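Local coordinates for erythrocyte membrane protein 1 (Plasmodium falciparum, PDB 2XU0), which probably binds receptors on host cell surfaces, the part modelled here being the N-terminal segment and first Duffy-binding-like domain of a rosetting adhesin, at residues L15-S18 with A22-V25. The protein carries 10 engineered substitutions. Residues are numbered along the deposited sequence; the frame is centred on the assembly and turned at random.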
ATOM      1  N   LEU A  15     -13.616 -12.915   2.293  1.00 36.84           N
ATOM      2  CA  LEU A  15     -15.001 -12.730   2.708  1.00 36.25           C
ATOM      3  C   LEU A  15     -15.145 -12.236   4.124  1.00 38.10           C
ATOM      4  O   LEU A  15     -16.144 -11.583   4.440  1.00 37.51           O
ATOM      5  CB  LEU A  15     -15.739 -14.067   2.561  1.00 36.71           C
ATOM      6  CG  LEU A  15     -16.454 -14.441   1.248  1.00 42.04           C
ATOM      7  CD1 LEU A  15     -15.951 -13.701   0.021  1.00 42.04           C
ATOM      8  CD2 LEU A  15     -16.447 -15.934   1.053  1.00 44.75           C
ATOM      9  N   SER A  16     -14.202 -12.614   4.998  1.00 33.76           N
ATOM     10  CA  SER A  16     -14.265 -12.235   6.396  1.00 33.97           C
ATOM     11  C   SER A  16     -13.660 -10.868   6.721  1.00 37.74           C
ATOM     12  O   SER A  16     -13.869 -10.374   7.825  1.00 37.53           O
ATOM     13  CB  SER A  16     -13.724 -13.347   7.291  1.00 38.72           C
ATOM     14  OG  SER A  16     -12.315 -13.470   7.175  1.00 49.15           O
ATOM     15  N   GLU A  17     -12.963 -10.223   5.750  1.00 34.43           N
ATOM     16  CA  GLU A  17     -12.382  -8.896   5.955  1.00 32.75           C
ATOM     17  C   GLU A  17     -13.480  -7.935   6.445  1.00 36.19           C
ATOM     18  O   GLU A  17     -14.542  -7.843   5.821  1.00 35.23           O
ATOM     19  CB  GLU A  17     -11.752  -8.358   4.654  1.00 33.88           C
ATOM     20  CG  GLU A  17     -11.219  -6.928   4.799  1.00 33.83           C
ATOM     21  CD  GLU A  17     -10.554  -6.286   3.594  1.00 48.35           C
ATOM     22  OE1 GLU A  17     -10.179  -7.019   2.648  1.00 43.11           O
ATOM     23  OE2 GLU A  17     -10.390  -5.043   3.604  1.00 34.64           O
ATOM     24  N   SER A  18     -13.213  -7.216   7.561  1.00 31.98           N
ATOM     25  CA  SER A  18     -14.143  -6.249   8.162  1.00 29.28           C
ATOM     26  C   SER A  18     -14.650  -5.179   7.197  1.00 34.98           C
ATOM     27  O   SER A  18     -13.863  -4.548   6.471  1.00 34.18           O
ATOM     28  CB  SER A  18     -13.495  -5.560   9.355  1.00 29.60           C
ATOM     29  OG  SER A  18     -14.404  -4.658   9.969  1.00 32.96           O
ATOM     30  N   ALA A  22      -9.698  -0.206   6.951  1.00 26.37           N
ATOM     31  CA  ALA A  22      -9.376   1.094   6.345  1.00 24.87           C
ATOM     32  C   ALA A  22      -9.580   1.064   4.871  1.00 29.41           C
ATOM     33  O   ALA A  22     -10.101   2.023   4.351  1.00 30.74           O
ATOM     34  CB  ALA A  22      -7.931   1.527   6.677  1.00 24.79           C
ATOM     35  N   ARG A  23      -9.168  -0.040   4.173  1.00 27.88           N
ATOM     36  CA  ARG A  23      -9.381  -0.171   2.739  1.00 26.24           C
ATOM     37  C   ARG A  23     -10.855  -0.004   2.375  1.00 27.20           C
ATOM     38  O   ARG A  23     -11.159   0.750   1.467  1.00 25.97           O
ATOM     39  CB  ARG A  23      -8.807  -1.500   2.174  1.00 23.66           C
ATOM     40  CG  ARG A  23      -8.895  -1.547   0.619  1.00 28.06           C
ATOM     41  CD  ARG A  23      -8.308  -2.824  -0.002  1.00 34.99           C
ATOM     42  NE  ARG A  23      -9.031  -4.035   0.402  1.00 35.69           N
ATOM     43  CZ  ARG A  23     -10.136  -4.488  -0.193  1.00 48.83           C
ATOM     44  NH1 ARG A  23     -10.665  -3.835  -1.221  1.00 34.53           N
ATOM     45  NH2 ARG A  23     -10.739  -5.578   0.258  1.00 40.64           N
ATOM     46  N   ASN A  24     -11.756  -0.709   3.053  1.00 23.55           N
ATOM     47  CA  ASN A  24     -13.187  -0.611   2.788  1.00 24.85           C
ATOM     48  C   ASN A  24     -13.743   0.769   3.072  1.00 30.28           C
ATOM     49  O   ASN A  24     -14.486   1.314   2.247  1.00 31.01           O
ATOM     50  CB  ASN A  24     -13.988  -1.728   3.559  1.00 27.24           C
ATOM     51  CG  ASN A  24     -13.915  -3.041   2.857  1.00 31.30           C
ATOM     52  OD1 ASN A  24     -13.857  -3.084   1.634  1.00 29.64           O
ATOM     53  ND2 ASN A  24     -13.878  -4.138   3.600  1.00 26.20           N
ATOM     54  N   VAL A  25     -13.363   1.360   4.213  1.00 27.46           N
ATOM     55  CA  VAL A  25     -13.851   2.706   4.565  1.00 27.18           C
ATOM     56  C   VAL A  25     -13.330   3.755   3.556  1.00 32.28           C
ATOM     57  O   VAL A  25     -14.101   4.585   3.105  1.00 30.96           O
ATOM     58  CB  VAL A  25     -13.532   3.055   6.043  1.00 31.14           C
ATOM     59  CG1 VAL A  25     -13.718   4.544   6.342  1.00 30.76           C
ATOM     60  CG2 VAL A  25     -14.373   2.190   6.994  1.00 31.30           C
TER
HETATM   61  O   HOH W   1      -7.416  -6.279   1.650  1.00 55.37           O
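Arg23 and Glu17 form a salt bridge in which NH2 of the arginine donates to OE1 of the glutamate over 2.8 Å, with an N-H...O angle of 164°. The oxygen lies in the guanidinium plane, at its edge, whereas the donor stands above the carboxylate plane; the two flat groups are turned 73° apart. A bend at chi3 (63°) of Arg23 brings its end round to Glu17, whose extended side chain it crosses at about a right angle. One water bridges the pair, donating to Glu17 OE1 and accepting from Arg23 NE at 3.0 Å, while Glu17 OE2 is hydrogen-bonded to Ser21 OG. In the second direct bond, Asn24 ND2 reaches Ser18 O at 2.9 Å; the acceptor lies in the amide plane, but the donor is tilted above the carbonyl plane. These bonds tie the chain leaving helix 13-16 to the first turn of helix 22-39, in the N-terminal part of this NTS-DBL1 construct. Arg23 NH2 also bonds Phe279 O and Asn24 OD1 bonds Lys281 N, joining this turn to strand 279-281. The Glu17 and Asn24 side chains come from opposite directions, with OE2 3.6 Å from ND2, a contact too loose to count as a hydrogen bond. Farther out, Arg23 and Asn24 pack on Arg280.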